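Local structure of alcohol dehydrogenase, zinc-containing (Streptococcus pneumoniae serotype 2, 5YLN) at residues A7-K12 / V19-P24; T39-T44 / E330-V335; L46-G51 / T60-E65. The protein probably oxidises alcohols with NAD+ as electron acceptor, as a zinc-dependent alcohol dehydrogenase of the medium-chain type, and carries two zinc sites in each chain. All blocks are in the same frame, centred on the assembly; numbering follows the deposited sequence.

Interaction 1: residues A7-K12 / V19-P24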
ATOM      1  N   ALA A   7      17.599  33.930  15.522  1.00 35.00           N
ATOM      2  CA  ALA A   7      17.124  32.786  14.752  1.00 34.30           C
ATOM      3  C   ALA A   7      18.283  31.834  14.450  1.00 34.44           C
ATOM      4  O   ALA A   7      19.440  32.251  14.379  1.00 40.73           O
ATOM      5  CB  ALA A   7      16.466  33.246  13.454  1.00 35.86           C
ATOM      6  N   TYR A   8      17.957  30.549  14.279  1.00 33.83           N
ATOM      7  CA  TYR A   8      18.919  29.520  13.880  1.00 33.91           C
ATOM      8  C   TYR A   8      18.727  29.219  12.395  1.00 39.93           C
ATOM      9  O   TYR A   8      17.723  28.617  11.996  1.00 33.01           O
ATOM     10  CB  TYR A   8      18.766  28.250  14.718  1.00 37.19           C
ATOM     11  CG  TYR A   8      20.028  27.407  14.756  1.00 34.54           C
ATOM     12  CD1 TYR A   8      21.248  27.972  15.128  1.00 37.61           C
ATOM     13  CD2 TYR A   8      20.006  26.051  14.418  1.00 33.45           C
ATOM     14  CE1 TYR A   8      22.423  27.209  15.156  1.00 38.97           C
ATOM     15  CE2 TYR A   8      21.164  25.270  14.454  1.00 33.83           C
ATOM     16  CZ  TYR A   8      22.370  25.852  14.821  1.00 42.01           C
ATOM     17  OH  TYR A   8      23.515  25.086  14.852  1.00 40.52           O
ATOM     18  N   THR A   9      19.704  29.618  11.587  1.00 40.75           N
ATOM     19  CA  THR A   9      19.609  29.596  10.135  1.00 44.69           C
ATOM     20  C   THR A   9      20.517  28.518   9.557  1.00 41.28           C
ATOM     21  O   THR A   9      21.649  28.341  10.009  1.00 40.23           O
ATOM     22  CB  THR A   9      20.014  30.954   9.538  1.00 34.84           C
ATOM     23  OG1 THR A   9      21.375  31.230   9.893  1.00 35.61           O
ATOM     24  CG2 THR A   9      19.116  32.089  10.040  1.00 34.81           C
ATOM     25  N   TYR A  10      20.015  27.817   8.545  1.00 39.67           N
ATOM     26  CA  TYR A  10      20.851  26.998   7.682  1.00 34.91           C
ATOM     27  C   TYR A  10      21.687  27.896   6.771  1.00 36.99           C
ATOM     28  O   TYR A  10      21.175  28.864   6.198  1.00 39.06           O
ATOM     29  CB  TYR A  10      19.973  26.063   6.850  1.00 40.15           C
ATOM     30  CG  TYR A  10      20.732  25.223   5.845  1.00 34.82           C
ATOM     31  CD1 TYR A  10      21.735  24.354   6.256  1.00 43.53           C
ATOM     32  CD2 TYR A  10      20.425  25.271   4.493  1.00 33.63           C
ATOM     33  CE1 TYR A  10      22.426  23.569   5.352  1.00 39.27           C
ATOM     34  CE2 TYR A  10      21.117  24.486   3.571  1.00 41.03           C
ATOM     35  CZ  TYR A  10      22.124  23.644   4.008  1.00 38.06           C
ATOM     36  OH  TYR A  10      22.838  22.854   3.114  1.00 34.48           O
ATOM     37  N   VAL A  11      22.978  27.587   6.636  1.00 35.40           N
ATOM     38  CA  VAL A  11      23.891  28.369   5.796  1.00 37.75           C
ATOM     39  C   VAL A  11      24.326  27.592   4.555  1.00 36.30           C
ATOM     40  O   VAL A  11      24.079  28.014   3.421  1.00 43.07           O
ATOM     41  CB  VAL A  11      25.127  28.850   6.588  1.00 36.96           C
ATOM     42  CG1 VAL A  11      25.951  29.819   5.740  1.00 37.78           C
ATOM     43  CG2 VAL A  11      24.712  29.486   7.896  1.00 39.97           C
ATOM     44  N   LYS A  12      24.962  26.446   4.752  1.00 40.79           N
ATOM     45  CA  LYS A  12      25.527  25.630   3.686  1.00 43.88           C
ATOM     46  C   LYS A  12      25.813  24.256   4.275  1.00 39.19           C
ATOM     47  O   LYS A  12      25.726  24.070   5.490  1.00 40.17           O
ATOM     48  CB  LYS A  12      26.807  26.270   3.108  1.00 37.52           C
ATOM     49  CG  LYS A  12      28.002  26.163   4.049  1.00 44.42           C
ATOM     50  CD  LYS A  12      29.032  27.313   3.879  1.00 50.54           C
ATOM     51  CE  LYS A  12      29.860  27.201   2.610  1.00 51.21           C
ATOM     52  NZ  LYS A  12      31.088  28.095   2.634  1.00 55.42           N
ATOM     53  N   VAL A  19      21.920  33.710  14.566  1.00 44.63           N
ATOM     54  CA  VAL A  19      22.220  35.029  14.009  1.00 47.23           C
ATOM     55  C   VAL A  19      21.025  35.966  14.190  1.00 47.28           C
ATOM     56  O   VAL A  19      19.918  35.543  14.528  1.00 39.73           O
ATOM     57  CB  VAL A  19      22.603  34.943  12.516  1.00 43.43           C
ATOM     58  CG1 VAL A  19      23.888  34.156  12.341  1.00 39.37           C
ATOM     59  CG2 VAL A  19      21.466  34.293  11.725  1.00 40.10           C
ATOM     60  N   ASP A  20      21.268  37.258  13.948  1.00 38.03           N
ATOM     61  CA  ASP A  20      20.203  38.255  13.878  1.00 37.98           C
ATOM     62  C   ASP A  20      19.589  38.291  12.483  1.00 45.05           C
ATOM     63  O   ASP A  20      20.308  38.404  11.485  1.00 42.32           O
ATOM     64  CB  ASP A  20      20.718  39.659  14.195  1.00 50.99           C
ATOM     65  CG  ASP A  20      21.440  39.734  15.508  1.00 61.53           C
ATOM     66  OD1 ASP A  20      20.809  39.439  16.547  1.00 54.86           O
ATOM     67  OD2 ASP A  20      22.642  40.088  15.492  1.00 69.65           O
ATOM     68  N   VAL A  21      18.249  38.246  12.426  1.00 39.87           N
ATOM     69  CA  VAL A  21      17.484  38.418  11.199  1.00 42.56           C
ATOM     70  C   VAL A  21      16.355  39.413  11.463  1.00 42.54           C
ATOM     71  O   VAL A  21      16.085  39.793  12.603  1.00 44.65           O
ATOM     72  CB  VAL A  21      16.916  37.078  10.674  1.00 35.88           C
ATOM     73  CG1 VAL A  21      18.062  36.119  10.346  1.00 35.95           C
ATOM     74  CG2 VAL A  21      15.990  36.464  11.706  1.00 35.22           C
ATOM     75  N   ASP A  22      15.694  39.833  10.381  1.00 45.79           N
ATOM     76  CA  ASP A  22      14.486  40.645  10.493  1.00 53.41           C
ATOM     77  C   ASP A  22      13.384  39.888  11.222  1.00 44.98           C
ATOM     78  O   ASP A  22      13.214  38.682  11.047  1.00 37.46           O
ATOM     79  CB  ASP A  22      13.953  41.046   9.109  1.00 63.68           C
ATOM     80  CG  ASP A  22      15.018  41.631   8.213  1.00 73.44           C
ATOM     81  OD1 ASP A  22      15.793  40.833   7.643  1.00 79.85           O
ATOM     82  OD2 ASP A  22      15.072  42.877   8.071  1.00 66.86           O
ATOM     83  N   LYS A  23      12.631  40.609  12.029  1.00 45.26           N
ATOM     84  CA  LYS A  23      11.408  40.060  12.613  1.00 44.01           C
ATOM     85  C   LYS A  23      10.371  39.925  11.498  1.00 40.48           C
ATOM     86  O   LYS A  23      10.260  40.826  10.662  1.00 46.18           O
ATOM     87  CB  LYS A  23      10.929  40.991  13.744  1.00 45.75           C
ATOM     88  CG  LYS A  23       9.600  40.587  14.374  1.00 53.84           C
ATOM     89  CD  LYS A  23       9.206  41.448  15.568  1.00 54.53           C
ATOM     90  CE  LYS A  23       7.810  41.026  16.070  1.00 62.75           C
ATOM     91  NZ  LYS A  23       7.433  41.613  17.392  1.00 66.68           N
ATOM     92  N   PRO A  24       9.644  38.807  11.396  1.00 37.25           N
ATOM     93  CA  PRO A  24       8.676  38.675  10.302  1.00 38.53           C
ATOM     94  C   PRO A  24       7.497  39.617  10.505  1.00 35.62           C
ATOM     95  O   PRO A  24       7.208  40.076  11.614  1.00 38.67           O
ATOM     96  CB  PRO A  24       8.249  37.205  10.359  1.00 40.23           C
ATOM     97  CG  PRO A  24       8.457  36.805  11.758  1.00 44.15           C
ATOM     98  CD  PRO A  24       9.635  37.614  12.261  1.00 33.42           C
TER

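Interaction 2: residues T39-T44 / E330-V335. With ZN (zinc ion), chain E.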
ATOM      1  N   THR A  39      10.100  25.221  21.529  1.00 31.67           N
ATOM      2  CA  THR A  39      10.290  24.526  20.266  1.00 29.58           C
ATOM      3  C   THR A  39      11.134  23.284  20.538  1.00 33.34           C
ATOM      4  O   THR A  39      11.468  22.975  21.689  1.00 34.46           O
ATOM      5  CB  THR A  39      10.927  25.458  19.220  1.00 37.92           C
ATOM      6  OG1 THR A  39      10.860  24.855  17.928  1.00 37.53           O
ATOM      7  CG2 THR A  39      12.421  25.782  19.557  1.00 30.58           C
ATOM      8  N   THR A  40      11.462  22.558  19.470  1.00 30.03           N
ATOM      9  CA  THR A  40      12.312  21.371  19.547  1.00 31.75           C
ATOM     10  C   THR A  40      13.079  21.205  18.218  1.00 30.46           C
ATOM     11  O   THR A  40      12.981  22.030  17.306  1.00 31.21           O
ATOM     12  CB  THR A  40      11.447  20.147  19.911  1.00 34.52           C
ATOM     13  OG1 THR A  40      12.257  18.983  20.128  1.00 32.09           O
ATOM     14  CG2 THR A  40      10.459  19.840  18.823  1.00 28.46           C
ATOM     15  N   ILE A  41      13.854  20.126  18.122  1.00 30.34           N
ATOM     16  CA  ILE A  41      14.599  19.753  16.922  1.00 29.85           C
ATOM     17  C   ILE A  41      14.060  18.418  16.419  1.00 43.71           C
ATOM     18  O   ILE A  41      13.772  17.511  17.209  1.00 37.82           O
ATOM     19  CB  ILE A  41      16.116  19.628  17.191  1.00 37.52           C
ATOM     20  CG1 ILE A  41      16.654  20.796  18.027  1.00 36.67           C
ATOM     21  CG2 ILE A  41      16.888  19.538  15.888  1.00 36.19           C
ATOM     22  CD1 ILE A  41      18.011  20.509  18.613  1.00 31.68           C
ATOM     23  N   CYS A  42      13.953  18.294  15.106  1.00 36.24           N
ATOM     24  CA  CYS A  42      13.566  17.069  14.430  1.00 31.43           C
ATOM     25  C   CYS A  42      14.783  16.471  13.736  1.00 35.03           C
ATOM     26  O   CYS A  42      15.720  17.188  13.377  1.00 29.72           O
ATOM     27  CB  CYS A  42      12.466  17.356  13.408  1.00 32.09           C
ATOM     28  SG  CYS A  42      12.035  15.937  12.405  1.00 37.18           S
ATOM     29  N   GLY A  43      14.783  15.151  13.556  1.00 36.73           N
ATOM     30  CA  GLY A  43      15.860  14.535  12.798  1.00 34.02           C
ATOM     31  C   GLY A  43      16.061  15.173  11.431  1.00 37.61           C
ATOM     32  O   GLY A  43      17.197  15.318  10.971  1.00 36.91           O
ATOM     33  N   THR A  44      14.964  15.578  10.773  1.00 38.68           N
ATOM     34  CA  THR A  44      15.056  16.231   9.467  1.00 36.45           C
ATOM     35  C   THR A  44      15.905  17.502   9.530  1.00 38.24           C
ATOM     36  O   THR A  44      16.578  17.839   8.556  1.00 40.14           O
ATOM     37  CB  THR A  44      13.645  16.544   8.932  1.00 39.73           C
ATOM     38  OG1 THR A  44      12.907  15.332   8.705  1.00 41.49           O
ATOM     39  CG2 THR A  44      13.710  17.332   7.636  1.00 41.61           C
ATOM     40  N   GLU A 330      22.589  26.145  19.934  1.00 35.32           N
ATOM     41  CA  GLU A 330      23.769  25.403  19.481  1.00 42.81           C
ATOM     42  C   GLU A 330      24.046  24.194  20.367  1.00 42.21           C
ATOM     43  O   GLU A 330      24.318  23.098  19.873  1.00 45.31           O
ATOM     44  CB  GLU A 330      25.010  26.306  19.455  1.00 49.21           C
ATOM     45  CG  GLU A 330      24.936  27.499  18.526  1.00 63.91           C
ATOM     46  CD  GLU A 330      26.004  27.476  17.442  1.00 77.18           C
ATOM     47  OE1 GLU A 330      26.899  26.603  17.492  1.00 81.86           O
ATOM     48  OE2 GLU A 330      25.945  28.331  16.531  1.00 77.04           O
ATOM     49  N   LYS A 331      24.008  24.381  21.684  1.00 37.98           N
ATOM     50  CA  LYS A 331      24.178  23.243  22.585  1.00 40.32           C
ATOM     51  C   LYS A 331      23.074  22.212  22.394  1.00 37.64           C
ATOM     52  O   LYS A 331      23.322  21.007  22.513  1.00 38.68           O
ATOM     53  CB  LYS A 331      24.188  23.699  24.041  1.00 41.75           C
ATOM     54  CG  LYS A 331      25.448  24.388  24.513  1.00 38.95           C
ATOM     55  CD  LYS A 331      25.161  25.028  25.857  1.00 47.87           C
ATOM     56  CE  LYS A 331      26.335  25.845  26.373  1.00 53.76           C
ATOM     57  NZ  LYS A 331      27.289  24.987  27.117  1.00 55.70           N
ATOM     58  N   ALA A 332      21.843  22.670  22.143  1.00 36.18           N
ATOM     59  CA  ALA A 332      20.724  21.743  21.975  1.00 38.18           C
ATOM     60  C   ALA A 332      20.954  20.822  20.779  1.00 38.23           C
ATOM     61  O   ALA A 332      20.717  19.612  20.853  1.00 42.47           O
ATOM     62  CB  ALA A 332      19.407  22.513  21.816  1.00 33.47           C
ATOM     63  N   TYR A 333      21.411  21.389  19.665  1.00 40.25           N
ATOM     64  CA  TYR A 333      21.771  20.589  18.498  1.00 34.50           C
ATOM     65  C   TYR A 333      22.900  19.610  18.800  1.00 37.25           C
ATOM     66  O   TYR A 333      22.887  18.470  18.321  1.00 37.75           O
ATOM     67  CB  TYR A 333      22.171  21.511  17.353  1.00 34.96           C
ATOM     68  CG  TYR A 333      21.007  21.833  16.459  1.00 36.82           C
ATOM     69  CD1 TYR A 333      20.148  22.889  16.756  1.00 32.96           C
ATOM     70  CD2 TYR A 333      20.759  21.079  15.320  1.00 32.80           C
ATOM     71  CE1 TYR A 333      19.071  23.187  15.940  1.00 32.42           C
ATOM     72  CE2 TYR A 333      19.679  21.366  14.492  1.00 32.26           C
ATOM     73  CZ  TYR A 333      18.847  22.425  14.806  1.00 32.07           C
ATOM     74  OH  TYR A 333      17.782  22.723  13.993  1.00 31.59           O
ATOM     75  N   GLU A 334      23.900  20.039  19.573  1.00 37.53           N
ATOM     76  CA  GLU A 334      24.996  19.139  19.923  1.00 38.61           C
ATOM     77  C   GLU A 334      24.490  17.902  20.659  1.00 43.33           C
ATOM     78  O   GLU A 334      24.960  16.786  20.405  1.00 41.03           O
ATOM     79  CB  GLU A 334      26.030  19.871  20.782  1.00 36.10           C
ATOM     80  CG  GLU A 334      27.089  18.947  21.358  1.00 67.33           C
ATOM     81  CD  GLU A 334      28.005  18.346  20.292  1.00 71.53           C
ATOM     82  OE1 GLU A 334      28.144  18.942  19.195  1.00 64.19           O
ATOM     83  OE2 GLU A 334      28.587  17.273  20.566  1.00 79.90           O
ATOM     84  N   VAL A 335      23.530  18.082  21.574  1.00 43.51           N
ATOM     85  CA  VAL A 335      23.020  16.965  22.368  1.00 42.89           C
ATOM     86  C   VAL A 335      22.157  16.052  21.507  1.00 44.61           C
ATOM     87  O   VAL A 335      22.274  14.823  21.558  1.00 50.95           O
ATOM     88  CB  VAL A 335      22.231  17.496  23.578  1.00 43.22           C
ATOM     89  CG1 VAL A 335      21.344  16.401  24.161  1.00 35.18           C
ATOM     90  CG2 VAL A 335      23.182  18.100  24.651  1.00 41.81           C
TER
HETATM   91 ZN    ZN E 401       9.875  16.914  11.530  1.00 47.25          ZN

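Interaction 3: residues L46-G51 / T60-E65. With ZN (zinc ion), chain E.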
ATOM      1  N   LEU A  46      18.595  17.933  11.374  1.00 38.64           N
ATOM      2  CA  LEU A  46      19.968  17.440  11.256  1.00 35.08           C
ATOM      3  C   LEU A  46      20.316  17.151   9.803  1.00 31.85           C
ATOM      4  O   LEU A  46      21.398  17.504   9.328  1.00 35.56           O
ATOM      5  CB  LEU A  46      20.143  16.182  12.106  1.00 38.44           C
ATOM      6  CG  LEU A  46      19.802  16.386  13.581  1.00 38.03           C
ATOM      7  CD1 LEU A  46      20.103  15.137  14.377  1.00 33.17           C
ATOM      8  CD2 LEU A  46      20.582  17.588  14.097  1.00 32.59           C
ATOM      9  N   HIS A  47      19.398  16.501   9.084  1.00 37.87           N
ATOM     10  CA  HIS A  47      19.610  16.211   7.668  1.00 34.90           C
ATOM     11  C   HIS A  47      19.779  17.490   6.853  1.00 35.86           C
ATOM     12  O   HIS A  47      20.626  17.544   5.955  1.00 39.98           O
ATOM     13  CB  HIS A  47      18.437  15.394   7.115  1.00 30.82           C
ATOM     14  CG  HIS A  47      18.415  13.970   7.582  1.00 50.85           C
ATOM     15  ND1 HIS A  47      19.393  13.060   7.244  1.00 48.29           N
ATOM     16  CD2 HIS A  47      17.520  13.294   8.346  1.00 47.37           C
ATOM     17  CE1 HIS A  47      19.114  11.891   7.793  1.00 45.86           C
ATOM     18  NE2 HIS A  47      17.981  12.005   8.464  1.00 52.82           N
ATOM     19  N   ILE A  48      18.966  18.520   7.131  1.00 34.38           N
ATOM     20  CA  ILE A  48      19.100  19.780   6.399  1.00 37.01           C
ATOM     21  C   ILE A  48      20.505  20.349   6.572  1.00 32.49           C
ATOM     22  O   ILE A  48      21.150  20.760   5.602  1.00 40.95           O
ATOM     23  CB  ILE A  48      18.039  20.800   6.848  1.00 31.34           C
ATOM     24  CG1 ILE A  48      16.639  20.401   6.390  1.00 30.64           C
ATOM     25  CG2 ILE A  48      18.399  22.205   6.331  1.00 31.80           C
ATOM     26  CD1 ILE A  48      15.556  21.099   7.159  1.00 31.67           C
ATOM     27  N   ILE A  49      20.991  20.388   7.814  1.00 36.53           N
ATOM     28  CA  ILE A  49      22.298  20.981   8.100  1.00 33.47           C
ATOM     29  C   ILE A  49      23.405  20.202   7.409  1.00 45.77           C
ATOM     30  O   ILE A  49      24.389  20.783   6.933  1.00 34.64           O
ATOM     31  CB  ILE A  49      22.528  21.052   9.619  1.00 33.56           C
ATOM     32  CG1 ILE A  49      21.571  22.077  10.241  1.00 46.13           C
ATOM     33  CG2 ILE A  49      23.991  21.382   9.945  1.00 34.42           C
ATOM     34  CD1 ILE A  49      21.535  22.030  11.753  1.00 41.32           C
ATOM     35  N   LYS A  50      23.267  18.874   7.349  1.00 40.74           N
ATOM     36  CA  LYS A  50      24.233  18.036   6.643  1.00 43.81           C
ATOM     37  C   LYS A  50      24.243  18.291   5.141  1.00 37.25           C
ATOM     38  O   LYS A  50      25.254  18.020   4.489  1.00 45.41           O
ATOM     39  CB  LYS A  50      23.938  16.560   6.910  1.00 57.01           C
ATOM     40  CG  LYS A  50      24.649  15.983   8.125  1.00 64.24           C
ATOM     41  CD  LYS A  50      24.164  14.567   8.436  1.00 64.65           C
ATOM     42  CE  LYS A  50      24.340  13.649   7.237  1.00 63.07           C
ATOM     43  NZ  LYS A  50      25.721  13.744   6.650  1.00 59.26           N
ATOM     44  N   GLY A  51      23.162  18.816   4.580  1.00 41.23           N
ATOM     45  CA  GLY A  51      23.064  19.016   3.149  1.00 44.90           C
ATOM     46  C   GLY A  51      22.233  17.988   2.411  1.00 49.23           C
ATOM     47  O   GLY A  51      22.275  17.958   1.175  1.00 46.40           O
ATOM     48  N   THR A  60      17.704  30.055   5.449  1.00 35.15           N
ATOM     49  CA  THR A  60      16.376  29.725   5.957  1.00 35.40           C
ATOM     50  C   THR A  60      16.421  29.485   7.458  1.00 37.58           C
ATOM     51  O   THR A  60      17.348  28.854   7.975  1.00 35.03           O
ATOM     52  CB  THR A  60      15.834  28.467   5.263  1.00 34.68           C
ATOM     53  OG1 THR A  60      15.807  28.653   3.844  1.00 37.58           O
ATOM     54  CG2 THR A  60      14.438  28.160   5.735  1.00 31.60           C
ATOM     55  N   ILE A  61      15.400  29.965   8.166  1.00 32.68           N
ATOM     56  CA  ILE A  61      15.323  29.635   9.581  1.00 41.84           C
ATOM     57  C   ILE A  61      14.820  28.205   9.727  1.00 42.23           C
ATOM     58  O   ILE A  61      13.882  27.778   9.039  1.00 57.46           O
ATOM     59  CB  ILE A  61      14.429  30.637  10.331  1.00 46.12           C
ATOM     60  CG1 ILE A  61      14.896  32.069  10.015  1.00 46.76           C
ATOM     61  CG2 ILE A  61      14.474  30.367  11.838  1.00 48.20           C
ATOM     62  CD1 ILE A  61      14.155  33.166  10.723  1.00 33.08           C
ATOM     63  N   LEU A  62      15.490  27.442  10.584  1.00 38.59           N
ATOM     64  CA  LEU A  62      15.245  26.019  10.743  1.00 31.15           C
ATOM     65  C   LEU A  62      14.087  25.749  11.697  1.00 39.01           C
ATOM     66  O   LEU A  62      13.613  26.628  12.422  1.00 34.15           O
ATOM     67  CB  LEU A  62      16.517  25.313  11.232  1.00 31.78           C
ATOM     68  CG  LEU A  62      17.595  25.123  10.162  1.00 35.71           C
ATOM     69  CD1 LEU A  62      18.933  24.816  10.781  1.00 35.23           C
ATOM     70  CD2 LEU A  62      17.218  24.034   9.182  1.00 31.53           C
ATOM     71  N   GLY A  63      13.609  24.508  11.659  1.00 42.78           N
ATOM     72  CA  GLY A  63      12.635  24.064  12.632  1.00 29.63           C
ATOM     73  C   GLY A  63      11.197  24.145  12.160  1.00 39.47           C
ATOM     74  O   GLY A  63      10.789  25.100  11.493  1.00 29.17           O
ATOM     75  N   HIS A  64      10.420  23.135  12.508  1.00 30.44           N
ATOM     76  CA  HIS A  64       9.013  23.139  12.161  1.00 35.14           C
ATOM     77  C   HIS A  64       8.154  22.558  13.279  1.00 32.53           C
ATOM     78  O   HIS A  64       7.145  21.921  12.999  1.00 28.00           O
ATOM     79  CB  HIS A  64       8.775  22.361  10.854  1.00 31.90           C
ATOM     80  CG  HIS A  64       9.437  21.024  10.828  1.00 29.39           C
ATOM     81  ND1 HIS A  64      10.751  20.855  10.447  1.00 34.98           N
ATOM     82  CD2 HIS A  64       8.979  19.794  11.164  1.00 36.37           C
ATOM     83  CE1 HIS A  64      11.069  19.576  10.533  1.00 38.65           C
ATOM     84  NE2 HIS A  64      10.014  18.910  10.961  1.00 37.98           N
ATOM     85  N   GLU A  65       8.536  22.761  14.543  1.00 36.29           N
ATOM     86  CA  GLU A  65       7.757  22.306  15.695  1.00 34.97           C
ATOM     87  C   GLU A  65       7.722  23.414  16.735  1.00 39.84           C
ATOM     88  O   GLU A  65       8.749  24.061  16.983  1.00 32.41           O
ATOM     89  CB  GLU A  65       8.354  21.042  16.314  1.00 28.47           C
ATOM     90  CG  GLU A  65       8.543  19.857  15.324  1.00 29.65           C
ATOM     91  CD  GLU A  65       9.528  18.842  15.852  1.00 33.78           C
ATOM     92  OE1 GLU A  65       9.121  17.965  16.636  1.00 41.29           O
ATOM     93  OE2 GLU A  65      10.738  18.961  15.548  1.00 44.77           O
TER
HETATM   94 ZN    ZN E 401       9.875  16.914  11.530  1.00 47.25          ZN

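Interaction 1: residues A7-K12 / V19-P24
Ala7 and Val19 form an antiparallel hydrogen-bonded pair in the beta hairpin made by strand 4-12 and strand 15-22. The two strands are strongly twisted here: their short axes run at 94° to one another, and the backbones bond across the segments at this one pair before diverging. Its two bonds are Val19 N to Ala7 O, 2.9 Å, and Ala7 N to Val19 O, 3.0 Å; the first is the straighter, at 167° against 139°.

The apolar contacts gather on the face that carries Ala7 and Val19. Although Val21 lies beyond the paired residue, the curl of its strand brings Val21 CG2 to within 3.7 Å of Ala7 CB, so the small methyl of Ala7 is covered from this side. Ile61 and Ala125, from loops, also touch Ala7, and Met5 of the same hairpin touches Val21.

Thr9 and Val19 meet almost at right angles. One valine methyl, CG2, sits between the backbone N and the carbonyl carbon of its residue, and from there it touches both branches of the threonine. Thr9 and Val21 approach tip to tip and more loosely, with Thr9 CG2 and Val21 CG1 4.2 Å apart.

The polar end of Thr9 is used within the hairpin: OG1 hydrogen-bonds to the carbonyl of Ser17, while backbone bonds also join these two residues. Val11 and Lys12 together face one residue at the start of strand 15-22, a classic beta bulge. Asp20, directed away from residues 7-12, forms a salt bridge through OD1 with Lys6 NZ, one residue before Ala7. Beside the bonded hydroxyl, Val19 CG2 packs 3.6 Å from Thr9 OG1 and at the same distance from Thr9 CG2.

Interaction 2: residues T39-T44 / E330-V335
Ala332 and Tyr333, neighbours on helix 329-337, receive the side chain of Ile41, which comes from the short link between strand 33-39 and helix 43-50. Along segment 330-335, Ala332 is met first: the terminal CD1 of Ile41 stops 4.0 Å from Ala332 CB and lies against the helix backbone, 3.6 Å from Ala332 O.

At Tyr333 the same methyl rides over the ring. Ile41 CD1 is 3.9 Å from the Tyr333 ring centroid and 18° off its normal, a CH-pi contact, while Ile41 CG2 reaches the far part of the ring, 3.6 Å from Tyr333 CE2. The isoleucine thus spans the ring from its root toward its hydroxyl, with CG2 trans to the backbone N and CG1 close to it (chi1 -45°). The hydroxyl bonds to Gln124 OE1, which ties down the outer end of the ring. Beyond Tyr333 the helix continues through the bond from Glu334 N to Glu330 O.

Next to Ile41 in sequence, Cys42 turns away and binds the zinc ion through SG at 2.5 Å. It also N-caps helix 43-50, since SG accepts from Thr44 N.

The contact seats helix 329-337 against the link that leads into helix 43-50; Tyr333 also touches Asp45, Leu46 and Ile49 of that helix, with Val347 and Ile349 of strand 347-350 beside Ile41 and Phe324 of strand 322-325 beside Ala332.

Interaction 3: residues L46-G51 / T60-E65
Leu62 faces the last turns of helix 43-50 and meets Ile48 and Ile49 together, inside the GroES-like domain and two residues before His64, a ligand of the zinc ion. The leucine forks: one methyl goes to each isoleucine, and the contact is wholly apolar.

Ile48 and Leu62 run alongside each other in opposite senses. Leu62 CD2 lies against the isoleucine, 3.6 Å from Ile48 CG2 and 3.9 Å from Ile48 CD1, so it touches both branches. Ile49 instead lies crosswise to Leu62. It leaves the helix to one side, but with CG1 anti to the carbonyl carbon (chi1 -68°), Ile49 CG1 comes to 3.8 Å from Leu62 CD1, and the extended chi2 (169°) carries Ile49 CD1 along the same methyl. Two successive helix residues thus hold the leucine in quite different ways. Tyr8 and Tyr333 also touch Leu62, placing it in the core between the N-terminal hairpin and helix 329-337.

Helix 43-50 ends in a Schellman motif at Gly51, whose phi is positive; Gly51 N bonds back to Ile48 O at 3.0 Å, and more weakly to His47 O. In the other segment Gly63, also at positive phi (97°), lies between the buried leucine and the metal ligand. Leu62 itself is held at the backbone by bonds to Tyr8 and Gln124.

His64 carries the segment on to the zinc ion, and its imidazole meets Trp114 edge-to-face, a contact that bears on how the ring is turned at the metal. Cys42, at the other end of helix 43-50, binds the same metal, and His64 binds it through NE2, 2.1 Å from the zinc ion.

Interaction 1 closes within the N-terminal hairpin before interaction 2 opens, and interaction 3 is nested in the long loop that interaction 2 closes. The centres of interactions 1 and 2 lie about 16 Å apart. Interaction 3 is centred about 12 Å from interaction 1 and about 9 Å from interaction 2. Helix 43-50 is shared by 2 and 3: its N-cap end supplies Cys42, while the loop that follows it supplies His64, so both contacts reach the same zinc ion. Strand 4-12 runs beside the start of segment 60-65, with backbone bonds from Tyr10 to Thr60 and Tyr8 to Leu62. Ile49 packs on Tyr333, joining 2 and 3, and the Tyr8 ring meets Tyr333, tying in 1.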